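Local coordinates for DUF724 domain-containing protein 6-like (Raphanus sativus, PDB 5ZWX) that binds a histone H3K9me2 peptide through a cassette of Agenet domains and probably links this heterochromatin mark to DNA methylation, at residues V20-N25 and V53-L58; P80-S85 and G148-P153; E86-R91 and F141-V146; R91-G96 and F134-L139; V123-R126 and Q131-F134. All blocks are in the same frame, centred on the assembly; numbering follows the deposited sequence.

Contact 1 of 5, residues V20-N25 and V53-L58; sequences VEISSN and VEYTTL
Ile22, Val53 and Tyr55 make a buried apolar core contact inside an SH3-like barrel, the first Agenet domain of the cassette. The strands carrying them, 19-22 and 51-55, both pair with strand 32-40 but not with each other. Their local axes stay 8.9 Å apart and meet at 80°, so side chains alone bridge the gap between them. Ile22 divides its two branches between two partners. With chi1 at -53°, CG1 lies beside the backbone N and carries CD1 forward, while CG2 lies anti to that N and is left for the far end of the tyrosine. CD1 meets Val53 tip to tip, 3.7 Å from Val53 CG2, and the same methyl forms a CH-pi contact with the Tyr55 ring: it stands 4.0 Å from the centroid and only 9° off the ring normal. Val20 adds a looser touch, its CG2 4.5 Å from Val53 CG1. The Tyr55 hydroxyl is bonded to Glu70 OE1, which should restrain the ring beneath Ile22. Tyr55 also packs on a basic side chain of the bound peptide, so the ring joins this core to the peptide. At the phenolic end of the ring, Ile22 CG2 rests 3.4 Å from Tyr55 OH.

Contact 2 of 5, residues P80-S85 and G148-P153; sequences PAPAVS and GAWRPP
Pro80 begins the contact with its backbone: its carbonyl O lies 3.3 Å from Trp150 CZ2, approaching the indole obliquely. Ala81 follows with CA 3.7 Å from Trp150 CH2, while its CB is turned from the other segment and its N bonds to Glu21 OE2. Pro82 then sets its CG-CD edge down on one face of the indole, its ring tilted so that CA stands farther off. Its CG is 3.5 Å from the centroid of the five-membered ring and 5° off the normal, a clear CH-pi contact, and its CD sits 3.6 Å from Trp150 CE2, near the middle of the bicycle. Backbone angles from Pro80 to Ala83 are those of polyproline II, and the chain runs on to Ser85, the N-cap of helix 86-90. Trp150 comes from the short edge strand 149-151; its CG stands anti to the carbonyl carbon (chi1 -68°), which sends the indole across to the proline-rich loop. Trp145 meets it edge-to-face. Replacing Trp150 by alanine would probably leave Pro82 without its aromatic platform and open a gap between loop and edge strand. With no polar bond between the two segments, adhesion probably comes mainly from dispersion and from C-H groups over the electron-rich indole.

Contact 3 of 5, residues E86-R91 and F141-V146; sequences EREKRR and FHREWV
Glu88 OE1 accepts a 2.8 Å hydrogen bond from a water that in turn takes the backbone N-H of Phe141 at 2.9 Å. Through this bridge and a salt bridge, helix 86-90 docks at the surface on strand 139-146, the last long strand of what is probably the second SH3-like Agenet module. The second carboxylate oxygen, Glu88 OE2, stands 3.3 Å from Arg143 NH2; the bond is weak, with 132° at the hydrogen and carboxylate and guanidinium planes 69° apart, so attraction of charge probably counts for more than directed bonding. The two oxygens therefore serve different partners, OE1 the strand backbone through water, OE2 a side chain. Arg143 NH1 has its own acceptor, Pro152 O, which steadies the guanidinium from the C-terminal side. Beyond CG the Glu88 chain is extended (chi2 -167°), sliding past the Phe141 ring, with Glu88 CG 3.9 Å from Phe141 CD2. A leucine in place of Glu88 would probably leave the Arg143 charge without its mate and the bridging water without an acceptor on the helix. Just past the helix, the stem of Arg91 also touches the ring, obliquely, while its charged end leads away: Arg91 CB lies 3.9 Å from Phe141 CE2.

Contact 4 of 5, residues R91-G96 and F134-L139; sequences REVAVG and FRRDEL
Val93 and Arg136 carry the tight part of this contact. Val93 CG2 lies over one face of the Arg136 guanidinium, 3.4 Å from Arg136 NE, and presses equally on the aliphatic stem, 3.5 Å from Arg136 CD. Arg136 presents that face because its chain bends at chi2 (66°), and its rotation is further restrained by a weak bond from Arg136 NH1 to Leu139 O, 3.0 Å long and near the guanidinium plane. Arg136 opens the 3-10 turn 136-138 between strands 130-135 and 139-146, where SH3-like barrels commonly carry such a turn. Away from this methyl the fit slackens. Arg91 O lies at the guanidinium edge yet 4.5 Å from Arg136 NE, too far to bond, and the exposed, poorly ordered Arg91 side chain leads away from the turn. Leu139 turns toward the loop but stops short, its side chain no nearer than 4.6 Å to any atom of segment 91-96. The turn also has bonds of its own: Arg135 N gives a 2.8 Å bond to the anti lone pair of Glu138 OE1, and Arg135 NE reaches Asp137 OD2 at 3.2 Å within a salt-bridge network. Val93 is buried and also packs on Val112 of strand 106-116 and Phe141 of strand 139-146, so the loop leaving helix 86-90 is pinned against the barrel just before strand 98-103 begins.

Contact 5 of 5, residues V123-R126 and Q131-F134; sequences VYFR and QIRF
The beta hairpin of strands 120-125 and 130-135 is held here by the hydrogen-bonded pair Val123 and Ile132. Val123 N donates to Ile132 O and Ile132 N to Val123 O, each at 2.9 Å. Tyr124 and Gln131 form the next, non-hydrogen-bonded pair. Gln131 bends at chi2 (83°) and brings OE1 to 3.5 Å from Tyr124 CD1, while its NE2 bonds to Ser122 OG and Thr113 OG1. The hairpin belongs to what is, by its strand order, probably the second SH3-like module of the cassette; the side carrying Val123, Ile132 and Phe134 is apolar, and Phe125 reaches over to it. Phe125 CZ lies 3.6 Å from Phe134 CE1, which sits in the plane of the Phe125 ring at its edge. Phe125 CE2 is 3.8 Å from Ile132 CD1. Phe125 and Ile132 also pack on a modified side chain of the bound peptide, consistent with a pocket for dimethyllysine, and Trp108 touches Phe125 nearby.

Overall arrangement
Contact 1 and contact 5 mark the two barrels, their centres 22 Å apart, and both reach the bound peptide: contact 1 its basic side chains, contact 5 a modified one. Strands 32-40 and 106-116 pair to join the modules. Contacts 2, 3 and 4 follow the segment 80-96 that leads from the first module to the second, contact 3 touching both of the others. Contact 2 touches contact 1 where Glu21 OE2 meets Ala81 N at 2.9 Å. Contacts 2 and 3, only 7 Å between centres, share a strand pairing, with Arg151 N 2.8 Å from Glu144 O. Contacts 3 and 4 share Arg91 and meet at Phe141; contacts 4 and 5 share Phe134.

Contact 1 of 5, residues V20-N25 and V53-L58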
# COMPACT_ATOMS: atom_id res chain seq x y z
N VAL A 20 -3.82 -5.22 -6.79
CA VAL A 20 -2.54 -4.51 -6.71
C VAL A 20 -2.53 -3.63 -5.44
O VAL A 20 -3.56 -3.41 -4.83
CB VAL A 20 -2.31 -3.59 -7.94
CG1 VAL A 20 -2.06 -4.41 -9.20
CG2 VAL A 20 -3.51 -2.65 -8.14
N GLU A 21 -1.34 -3.15 -5.09
CA GLU A 21 -1.19 -2.06 -4.14
C GLU A 21 -0.75 -0.83 -4.94
O GLU A 21 0.02 -0.92 -5.91
CB GLU A 21 -0.19 -2.42 -3.05
CG GLU A 21 -0.59 -3.72 -2.33
CD GLU A 21 0.19 -4.00 -1.06
OE1 GLU A 21 1.19 -3.32 -0.78
OE2 GLU A 21 -0.20 -4.95 -0.34
N ILE A 22 -1.27 0.31 -4.53
CA ILE A 22 -1.15 1.54 -5.31
C ILE A 22 -0.44 2.58 -4.49
O ILE A 22 -0.88 2.88 -3.32
CB ILE A 22 -2.54 2.08 -5.70
CG1 ILE A 22 -3.36 0.98 -6.38
CG2 ILE A 22 -2.40 3.40 -6.49
CD1 ILE A 22 -4.85 1.20 -6.40
N SER A 23 0.64 3.13 -5.03
CA SER A 23 1.30 4.25 -4.34
C SER A 23 1.00 5.54 -5.10
O SER A 23 0.67 5.51 -6.26
CB SER A 23 2.81 4.01 -4.22
OG SER A 23 3.36 3.69 -5.48
N SER A 24 1.08 6.66 -4.41
CA SER A 24 0.77 7.95 -5.02
C SER A 24 2.00 8.83 -5.05
O SER A 24 2.94 8.64 -4.26
CB SER A 24 -0.36 8.65 -4.28
OG SER A 24 -0.48 10.01 -4.66
N ASN A 25 1.97 9.80 -5.95
CA ASN A 25 3.05 10.75 -6.12
C ASN A 25 2.79 11.99 -5.25
O ASN A 25 3.69 12.79 -4.98
CB ASN A 25 3.18 11.13 -7.60
CG ASN A 25 3.34 9.91 -8.51
OD1 ASN A 25 3.99 8.93 -8.14
ND2 ASN A 25 2.75 9.97 -9.70
N VAL A 53 -6.70 2.12 -12.50
CA VAL A 53 -6.96 1.27 -11.34
C VAL A 53 -8.19 1.76 -10.60
O VAL A 53 -8.58 2.93 -10.73
CB VAL A 53 -5.77 1.23 -10.32
CG1 VAL A 53 -4.53 0.64 -10.97
CG2 VAL A 53 -5.48 2.63 -9.73
N GLU A 54 -8.81 0.84 -9.88
CA GLU A 54 -9.93 1.16 -8.99
C GLU A 54 -9.54 0.87 -7.56
O GLU A 54 -9.09 -0.24 -7.27
CB GLU A 54 -11.16 0.34 -9.36
CG GLU A 54 -12.35 0.56 -8.44
CD GLU A 54 -13.56 -0.23 -8.87
OE1 GLU A 54 -13.72 -1.37 -8.39
OE2 GLU A 54 -14.34 0.28 -9.70
N TYR A 55 -9.71 1.84 -6.66
CA TYR A 55 -9.38 1.63 -5.26
C TYR A 55 -10.43 0.79 -4.57
O TYR A 55 -11.62 0.88 -4.88
CB TYR A 55 -9.23 2.96 -4.52
CG TYR A 55 -8.03 3.76 -4.94
CD1 TYR A 55 -7.96 4.36 -6.19
CD2 TYR A 55 -6.94 3.89 -4.10
CE1 TYR A 55 -6.86 5.08 -6.57
CE2 TYR A 55 -5.83 4.62 -4.47
CZ TYR A 55 -5.80 5.22 -5.70
OH TYR A 55 -4.69 5.94 -6.05
N THR A 56 -9.99 -0.03 -3.62
CA THR A 56 -10.90 -0.86 -2.84
C THR A 56 -11.53 -0.07 -1.70
O THR A 56 -12.68 -0.29 -1.35
CB THR A 56 -10.17 -2.09 -2.26
OG1 THR A 56 -9.64 -2.88 -3.33
CG2 THR A 56 -11.12 -2.96 -1.44
N THR A 57 -10.78 0.87 -1.12
CA THR A 57 -11.27 1.55 0.10
C THR A 57 -11.38 3.08 -0.01
O THR A 57 -11.75 3.75 0.96
CB THR A 57 -10.36 1.26 1.30
OG1 THR A 57 -9.10 1.90 1.10
CG2 THR A 57 -10.15 -0.25 1.49
N LEU A 58 -11.04 3.63 -1.17
CA LEU A 58 -11.22 5.07 -1.41
C LEU A 58 -12.32 5.25 -2.43
O LEU A 58 -12.40 4.50 -3.41
CB LEU A 58 -9.92 5.73 -1.91
CG LEU A 58 -8.70 5.76 -1.00
CD1 LEU A 58 -7.58 6.54 -1.68
CD2 LEU A 58 -9.05 6.37 0.35

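Contact 2 of 5, residues P80-S85 and G148-P153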
# COMPACT_ATOMS: atom_id res chain seq x y z
N PRO A 80 -0.10 -7.36 -4.52
CA PRO A 80 -0.39 -7.50 -3.09
C PRO A 80 0.80 -8.04 -2.33
O PRO A 80 1.47 -8.95 -2.79
CB PRO A 80 -1.54 -8.51 -3.06
CG PRO A 80 -2.15 -8.43 -4.40
CD PRO A 80 -1.03 -8.17 -5.34
N ALA A 81 1.07 -7.48 -1.16
CA ALA A 81 2.16 -7.93 -0.32
C ALA A 81 2.00 -9.44 -0.05
O ALA A 81 0.88 -9.95 0.02
CB ALA A 81 2.17 -7.13 1.00
N PRO A 82 3.11 -10.14 0.09
CA PRO A 82 3.07 -11.59 0.31
C PRO A 82 2.23 -11.96 1.53
O PRO A 82 2.25 -11.21 2.52
CB PRO A 82 4.54 -11.96 0.50
CG PRO A 82 5.27 -10.89 -0.23
CD PRO A 82 4.50 -9.65 0.04
N ALA A 83 1.51 -13.08 1.46
CA ALA A 83 0.72 -13.58 2.58
C ALA A 83 1.61 -13.84 3.79
O ALA A 83 2.73 -14.32 3.65
CB ALA A 83 -0.02 -14.86 2.19
N VAL A 84 1.10 -13.52 4.98
CA VAL A 84 1.92 -13.61 6.18
C VAL A 84 2.22 -15.06 6.47
O VAL A 84 1.32 -15.87 6.72
CB VAL A 84 1.24 -12.95 7.38
CG1 VAL A 84 2.02 -13.23 8.65
CG2 VAL A 84 1.10 -11.45 7.15
N SER A 85 3.51 -15.38 6.42
CA SER A 85 3.96 -16.75 6.57
C SER A 85 3.76 -17.27 7.99
O SER A 85 3.04 -16.69 8.81
CB SER A 85 5.43 -16.86 6.20
OG SER A 85 5.99 -18.10 6.61
N GLY A 148 11.13 -7.26 -9.83
CA GLY A 148 10.19 -8.34 -10.04
C GLY A 148 10.14 -9.35 -8.92
O GLY A 148 9.67 -10.46 -9.14
N ALA A 149 10.61 -8.98 -7.72
CA ALA A 149 10.58 -9.93 -6.60
C ALA A 149 10.54 -9.17 -5.29
O ALA A 149 10.87 -8.00 -5.26
CB ALA A 149 11.79 -10.86 -6.63
N TRP A 150 10.16 -9.84 -4.21
CA TRP A 150 10.01 -9.15 -2.91
C TRP A 150 11.32 -9.15 -2.12
O TRP A 150 12.13 -10.09 -2.22
CB TRP A 150 8.89 -9.81 -2.09
CG TRP A 150 7.53 -9.62 -2.67
CD1 TRP A 150 6.83 -10.50 -3.43
CD2 TRP A 150 6.71 -8.45 -2.55
NE1 TRP A 150 5.61 -9.96 -3.79
CE2 TRP A 150 5.51 -8.69 -3.26
CE3 TRP A 150 6.87 -7.22 -1.90
CZ2 TRP A 150 4.48 -7.75 -3.35
CZ3 TRP A 150 5.84 -6.28 -1.98
CH2 TRP A 150 4.66 -6.55 -2.69
N ARG A 151 11.53 -8.09 -1.36
CA ARG A 151 12.63 -7.98 -0.41
C ARG A 151 12.09 -7.65 0.96
O ARG A 151 11.50 -6.58 1.13
CB ARG A 151 13.63 -6.90 -0.83
CG ARG A 151 14.22 -7.10 -2.19
CD ARG A 151 15.27 -6.05 -2.47
NE ARG A 151 16.01 -6.37 -3.69
CZ ARG A 151 16.93 -5.58 -4.24
NH1 ARG A 151 17.21 -4.41 -3.68
NH2 ARG A 151 17.55 -5.96 -5.35
N PRO A 152 12.29 -8.55 1.94
CA PRO A 152 12.92 -9.87 1.80
C PRO A 152 12.07 -10.84 0.98
O PRO A 152 10.85 -10.66 0.92
CB PRO A 152 13.06 -10.35 3.25
CG PRO A 152 12.92 -9.14 4.10
CD PRO A 152 12.01 -8.21 3.35
N PRO A 153 12.69 -11.85 0.34
CA PRO A 153 11.92 -12.70 -0.58
C PRO A 153 10.93 -13.67 0.07
O PRO A 153 10.89 -13.86 1.30
CB PRO A 153 13.01 -13.49 -1.32
CG PRO A 153 14.18 -13.48 -0.41
CD PRO A 153 14.13 -12.15 0.29

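Contact 3 of 5, residues E86-R91 and F141-V146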
# COMPACT_ATOMS: atom_id res chain seq x y z
N GLU A 86 4.41 -18.39 8.28
CA GLU A 86 4.19 -19.07 9.54
C GLU A 86 5.26 -18.60 10.55
O GLU A 86 5.02 -18.46 11.77
CB GLU A 86 4.15 -20.59 9.29
CG GLU A 86 5.40 -21.25 8.77
CD GLU A 86 5.79 -20.97 7.32
OE1 GLU A 86 5.09 -20.21 6.65
OE2 GLU A 86 6.84 -21.51 6.88
N ARG A 87 6.46 -18.32 10.04
CA ARG A 87 7.48 -17.74 10.90
C ARG A 87 7.04 -16.29 11.18
O ARG A 87 7.14 -15.82 12.32
CB ARG A 87 8.91 -17.79 10.29
CG ARG A 87 9.21 -18.89 9.23
CD ARG A 87 8.54 -20.27 9.47
NE ARG A 87 9.20 -21.16 10.42
CZ ARG A 87 8.57 -22.16 11.03
NH1 ARG A 87 7.27 -22.36 10.81
NH2 ARG A 87 9.20 -22.96 11.89
N GLU A 88 6.53 -15.60 10.16
CA GLU A 88 6.10 -14.21 10.32
C GLU A 88 4.94 -14.07 11.31
O GLU A 88 4.83 -13.04 11.98
CB GLU A 88 5.71 -13.58 8.98
CG GLU A 88 6.67 -12.47 8.56
CD GLU A 88 6.17 -11.61 7.42
OE1 GLU A 88 4.94 -11.50 7.23
OE2 GLU A 88 7.01 -11.03 6.70
N LYS A 89 4.08 -15.08 11.43
CA LYS A 89 3.15 -15.03 12.55
C LYS A 89 3.90 -15.32 13.84
O LYS A 89 3.52 -14.81 14.89
CB LYS A 89 1.94 -15.97 12.40
CG LYS A 89 2.14 -17.42 11.99
CD LYS A 89 0.92 -17.91 11.20
CE LYS A 89 1.05 -19.34 10.70
NZ LYS A 89 1.76 -20.23 11.67
N ARG A 90 4.97 -16.12 13.80
CA ARG A 90 5.74 -16.32 15.05
C ARG A 90 6.70 -15.16 15.39
O ARG A 90 7.17 -15.07 16.53
CB ARG A 90 6.54 -17.63 15.02
CG ARG A 90 5.67 -18.87 15.17
CD ARG A 90 6.44 -20.07 15.69
NE ARG A 90 7.89 -19.92 15.64
CZ ARG A 90 8.73 -20.88 15.25
NH1 ARG A 90 10.04 -20.67 15.24
NH2 ARG A 90 8.25 -22.07 14.88
N ARG A 91 6.99 -14.29 14.43
CA ARG A 91 7.89 -13.15 14.66
C ARG A 91 7.29 -12.12 15.62
O ARG A 91 6.19 -11.63 15.40
CB ARG A 91 8.24 -12.45 13.35
CG ARG A 91 9.69 -12.56 12.94
CD ARG A 91 10.63 -11.74 13.81
NE ARG A 91 12.02 -11.98 13.42
CZ ARG A 91 13.06 -11.25 13.81
NH1 ARG A 91 12.90 -10.23 14.63
NH2 ARG A 91 14.28 -11.57 13.39
N PHE A 141 4.86 -6.47 8.48
CA PHE A 141 6.27 -6.20 8.24
C PHE A 141 6.36 -5.63 6.85
O PHE A 141 5.66 -6.09 5.96
CB PHE A 141 7.11 -7.48 8.41
CG PHE A 141 7.24 -7.89 9.83
CD1 PHE A 141 8.07 -7.18 10.68
CD2 PHE A 141 6.51 -8.95 10.34
CE1 PHE A 141 8.19 -7.54 12.02
CE2 PHE A 141 6.63 -9.33 11.66
CZ PHE A 141 7.47 -8.62 12.51
N HIS A 142 7.17 -4.59 6.71
CA HIS A 142 7.30 -3.90 5.43
C HIS A 142 8.10 -4.74 4.45
O HIS A 142 9.08 -5.37 4.84
CB HIS A 142 8.00 -2.56 5.61
CG HIS A 142 8.08 -1.76 4.35
ND1 HIS A 142 7.00 -1.04 3.86
CD2 HIS A 142 9.06 -1.62 3.43
CE1 HIS A 142 7.34 -0.47 2.72
NE2 HIS A 142 8.59 -0.81 2.43
N ARG A 143 7.68 -4.75 3.19
CA ARG A 143 8.42 -5.42 2.12
C ARG A 143 8.51 -4.52 0.91
O ARG A 143 7.67 -3.62 0.76
CB ARG A 143 7.76 -6.75 1.73
CG ARG A 143 7.71 -7.79 2.83
CD ARG A 143 8.12 -9.18 2.29
NE ARG A 143 7.50 -10.24 3.08
CZ ARG A 143 7.67 -11.54 2.86
NH1 ARG A 143 8.43 -11.97 1.87
NH2 ARG A 143 7.05 -12.41 3.65
N GLU A 144 9.50 -4.75 0.04
CA GLU A 144 9.63 -3.91 -1.14
C GLU A 144 9.56 -4.79 -2.36
O GLU A 144 10.02 -5.93 -2.32
CB GLU A 144 10.93 -3.10 -1.14
CG GLU A 144 10.97 -1.93 -0.15
CD GLU A 144 10.14 -0.71 -0.57
OE1 GLU A 144 9.72 -0.58 -1.74
OE2 GLU A 144 9.94 0.16 0.27
N TRP A 145 8.92 -4.30 -3.40
CA TRP A 145 8.83 -5.01 -4.68
C TRP A 145 9.91 -4.44 -5.58
O TRP A 145 9.83 -3.32 -6.03
CB TRP A 145 7.44 -4.85 -5.26
CG TRP A 145 7.26 -5.33 -6.62
CD1 TRP A 145 7.17 -4.58 -7.75
CD2 TRP A 145 7.12 -6.70 -7.02
NE1 TRP A 145 7.00 -5.41 -8.85
CE2 TRP A 145 6.95 -6.71 -8.42
CE3 TRP A 145 7.10 -7.91 -6.32
CZ2 TRP A 145 6.78 -7.90 -9.14
CZ3 TRP A 145 6.94 -9.08 -7.04
CH2 TRP A 145 6.78 -9.07 -8.43
N VAL A 146 10.96 -5.22 -5.80
CA VAL A 146 12.14 -4.70 -6.46
C VAL A 146 12.62 -5.76 -7.45
O VAL A 146 12.72 -6.95 -7.12
CB VAL A 146 13.25 -4.33 -5.44
CG1 VAL A 146 14.43 -3.68 -6.14
CG2 VAL A 146 12.70 -3.38 -4.36
O HOH W 1 3.65 -9.10 7.94

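Contact 4 of 5, residues R91-G96 and F134-L139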
# COMPACT_ATOMS: atom_id res chain seq x y z
N ARG A 91 6.99 -14.29 14.43
CA ARG A 91 7.89 -13.15 14.66
C ARG A 91 7.29 -12.12 15.62
O ARG A 91 6.19 -11.63 15.40
CB ARG A 91 8.24 -12.45 13.35
CG ARG A 91 9.69 -12.56 12.94
CD ARG A 91 10.63 -11.74 13.81
NE ARG A 91 12.02 -11.98 13.42
CZ ARG A 91 13.06 -11.25 13.81
NH1 ARG A 91 12.90 -10.23 14.63
NH2 ARG A 91 14.28 -11.57 13.39
N GLU A 92 8.04 -11.79 16.67
CA GLU A 92 7.67 -10.66 17.50
C GLU A 92 8.07 -9.37 16.80
O GLU A 92 9.16 -9.27 16.22
CB GLU A 92 8.34 -10.72 18.88
CG GLU A 92 7.38 -10.45 20.03
CD GLU A 92 8.07 -10.25 21.37
OE1 GLU A 92 9.32 -10.25 21.43
OE2 GLU A 92 7.35 -10.11 22.38
N VAL A 93 7.20 -8.38 16.83
CA VAL A 93 7.60 -7.08 16.33
C VAL A 93 8.57 -6.47 17.34
O VAL A 93 8.37 -6.59 18.55
CB VAL A 93 6.38 -6.19 16.08
CG1 VAL A 93 6.79 -4.75 15.86
CG2 VAL A 93 5.61 -6.71 14.87
N ALA A 94 9.64 -5.86 16.85
CA ALA A 94 10.68 -5.28 17.72
C ALA A 94 10.97 -3.82 17.38
O ALA A 94 10.70 -3.39 16.25
CB ALA A 94 11.96 -6.10 17.62
N VAL A 95 11.54 -3.05 18.32
CA VAL A 95 11.95 -1.67 17.99
C VAL A 95 12.94 -1.71 16.82
O VAL A 95 13.70 -2.67 16.67
CB VAL A 95 12.56 -0.88 19.20
CG1 VAL A 95 11.55 -0.79 20.34
CG2 VAL A 95 13.83 -1.51 19.70
N GLY A 96 12.90 -0.70 15.95
CA GLY A 96 13.74 -0.73 14.77
C GLY A 96 13.11 -1.40 13.57
O GLY A 96 13.60 -1.25 12.45
N PHE A 134 -0.21 1.65 17.91
CA PHE A 134 -1.00 0.66 17.20
C PHE A 134 -1.01 -0.66 17.95
O PHE A 134 -0.09 -0.95 18.73
CB PHE A 134 -0.44 0.40 15.76
CG PHE A 134 -0.53 1.58 14.85
CD1 PHE A 134 0.54 2.45 14.72
CD2 PHE A 134 -1.68 1.84 14.14
CE1 PHE A 134 0.45 3.58 13.89
CE2 PHE A 134 -1.77 2.97 13.29
CZ PHE A 134 -0.70 3.83 13.18
N ARG A 135 -2.02 -1.48 17.68
CA ARG A 135 -1.99 -2.88 18.13
C ARG A 135 -1.19 -3.66 17.11
O ARG A 135 -1.08 -3.23 15.97
CB ARG A 135 -3.40 -3.47 18.27
CG ARG A 135 -4.32 -2.69 19.23
CD ARG A 135 -5.73 -3.27 19.20
NE ARG A 135 -6.26 -3.35 17.83
CZ ARG A 135 -6.85 -2.34 17.21
NH1 ARG A 135 -6.97 -1.18 17.83
NH2 ARG A 135 -7.33 -2.47 15.99
N ARG A 136 -0.63 -4.79 17.52
CA ARG A 136 0.07 -5.70 16.59
C ARG A 136 -0.78 -6.03 15.37
O ARG A 136 -0.28 -6.05 14.25
CB ARG A 136 0.45 -7.00 17.32
CG ARG A 136 1.00 -8.12 16.38
CD ARG A 136 2.34 -7.72 15.77
NE ARG A 136 2.86 -8.70 14.82
CZ ARG A 136 2.57 -8.69 13.53
NH1 ARG A 136 1.77 -7.75 13.04
NH2 ARG A 136 3.07 -9.60 12.71
N ASP A 137 -2.07 -6.31 15.56
CA ASP A 137 -2.89 -6.70 14.41
C ASP A 137 -3.16 -5.55 13.41
O ASP A 137 -3.81 -5.77 12.39
CB ASP A 137 -4.21 -7.32 14.88
CG ASP A 137 -4.94 -6.44 15.87
OD1 ASP A 137 -5.25 -6.91 16.99
OD2 ASP A 137 -5.20 -5.27 15.54
N GLU A 138 -2.68 -4.34 13.71
CA GLU A 138 -2.77 -3.22 12.77
C GLU A 138 -1.49 -3.02 11.95
O GLU A 138 -1.40 -2.08 11.14
CB GLU A 138 -3.09 -1.91 13.53
CG GLU A 138 -4.42 -1.95 14.23
CD GLU A 138 -4.68 -0.65 15.02
OE1 GLU A 138 -4.12 -0.49 16.13
OE2 GLU A 138 -5.45 0.21 14.51
N LEU A 139 -0.51 -3.89 12.18
CA LEU A 139 0.79 -3.71 11.51
C LEU A 139 1.11 -4.90 10.61
O LEU A 139 0.65 -6.01 10.87
CB LEU A 139 1.92 -3.56 12.52
CG LEU A 139 1.75 -2.49 13.61
CD1 LEU A 139 2.95 -2.62 14.48
CD2 LEU A 139 1.69 -1.11 12.95

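Contact 5 of 5, residues V123-R126 and Q131-F134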
# COMPACT_ATOMS: atom_id res chain seq x y z
N VAL A 123 4.88 3.83 16.57
CA VAL A 123 5.45 3.83 15.24
C VAL A 123 5.67 5.28 14.84
O VAL A 123 4.78 6.12 15.00
CB VAL A 123 4.52 3.14 14.21
CG1 VAL A 123 5.08 3.28 12.76
CG2 VAL A 123 4.36 1.65 14.55
N TYR A 124 6.89 5.56 14.39
CA TYR A 124 7.26 6.88 13.92
C TYR A 124 7.15 6.92 12.40
O TYR A 124 7.65 6.02 11.70
CB TYR A 124 8.69 7.25 14.36
CG TYR A 124 9.11 8.62 13.87
CD1 TYR A 124 8.55 9.78 14.43
CD2 TYR A 124 10.03 8.77 12.84
CE1 TYR A 124 8.91 11.04 13.99
CE2 TYR A 124 10.40 10.04 12.40
CZ TYR A 124 9.83 11.16 12.98
OH TYR A 124 10.18 12.42 12.55
N PHE A 125 6.49 7.96 11.89
CA PHE A 125 6.39 8.18 10.45
C PHE A 125 7.21 9.41 10.06
O PHE A 125 6.91 10.53 10.47
CB PHE A 125 4.93 8.36 10.04
CG PHE A 125 4.05 7.20 10.45
CD1 PHE A 125 3.88 6.10 9.61
CD2 PHE A 125 3.43 7.20 11.69
CE1 PHE A 125 3.07 5.04 9.98
CE2 PHE A 125 2.59 6.15 12.09
CZ PHE A 125 2.40 5.08 11.24
N ARG A 126 8.25 9.17 9.27
CA ARG A 126 9.22 10.21 9.00
C ARG A 126 8.65 11.36 8.17
O ARG A 126 8.86 12.52 8.51
CB ARG A 126 10.43 9.62 8.28
CG ARG A 126 11.35 10.67 7.71
CD ARG A 126 12.31 10.04 6.71
NE ARG A 126 13.69 10.42 6.98
CZ ARG A 126 14.54 10.84 6.05
NH1 ARG A 126 14.15 10.95 4.79
NH2 ARG A 126 15.78 11.15 6.39
N GLN A 131 3.92 10.31 15.39
CA GLN A 131 4.25 9.24 16.29
C GLN A 131 2.92 8.67 16.78
O GLN A 131 2.18 9.36 17.47
CB GLN A 131 5.11 9.75 17.45
CG GLN A 131 5.52 8.66 18.46
CD GLN A 131 6.75 7.88 18.00
OE1 GLN A 131 7.78 8.46 17.63
NE2 GLN A 131 6.65 6.55 18.03
N ILE A 132 2.60 7.43 16.38
CA ILE A 132 1.26 6.89 16.59
C ILE A 132 1.30 5.48 17.16
O ILE A 132 2.07 4.65 16.68
CB ILE A 132 0.46 6.88 15.28
CG1 ILE A 132 0.53 8.25 14.57
CG2 ILE A 132 -0.98 6.48 15.54
CD1 ILE A 132 -0.26 8.32 13.25
N ARG A 133 0.46 5.19 18.16
CA ARG A 133 0.39 3.84 18.76
C ARG A 133 -0.56 2.94 18.01
O ARG A 133 -1.63 3.42 17.59
CB ARG A 133 -0.09 3.91 20.21
CG ARG A 133 0.90 4.52 21.14
CD ARG A 133 0.43 4.33 22.58
NE ARG A 133 1.44 4.82 23.49
CZ ARG A 133 1.34 4.81 24.81
NH1 ARG A 133 0.24 4.33 25.39
NH2 ARG A 133 2.33 5.29 25.54
N PHE A 134 -0.21 1.65 17.91
CA PHE A 134 -1.00 0.66 17.20
C PHE A 134 -1.01 -0.66 17.95
O PHE A 134 -0.09 -0.95 18.73
CB PHE A 134 -0.44 0.40 15.76
CG PHE A 134 -0.53 1.58 14.85
CD1 PHE A 134 0.54 2.45 14.72
CD2 PHE A 134 -1.68 1.84 14.14
CE1 PHE A 134 0.45 3.58 13.89
CE2 PHE A 134 -1.77 2.97 13.29
CZ PHE A 134 -0.70 3.83 13.18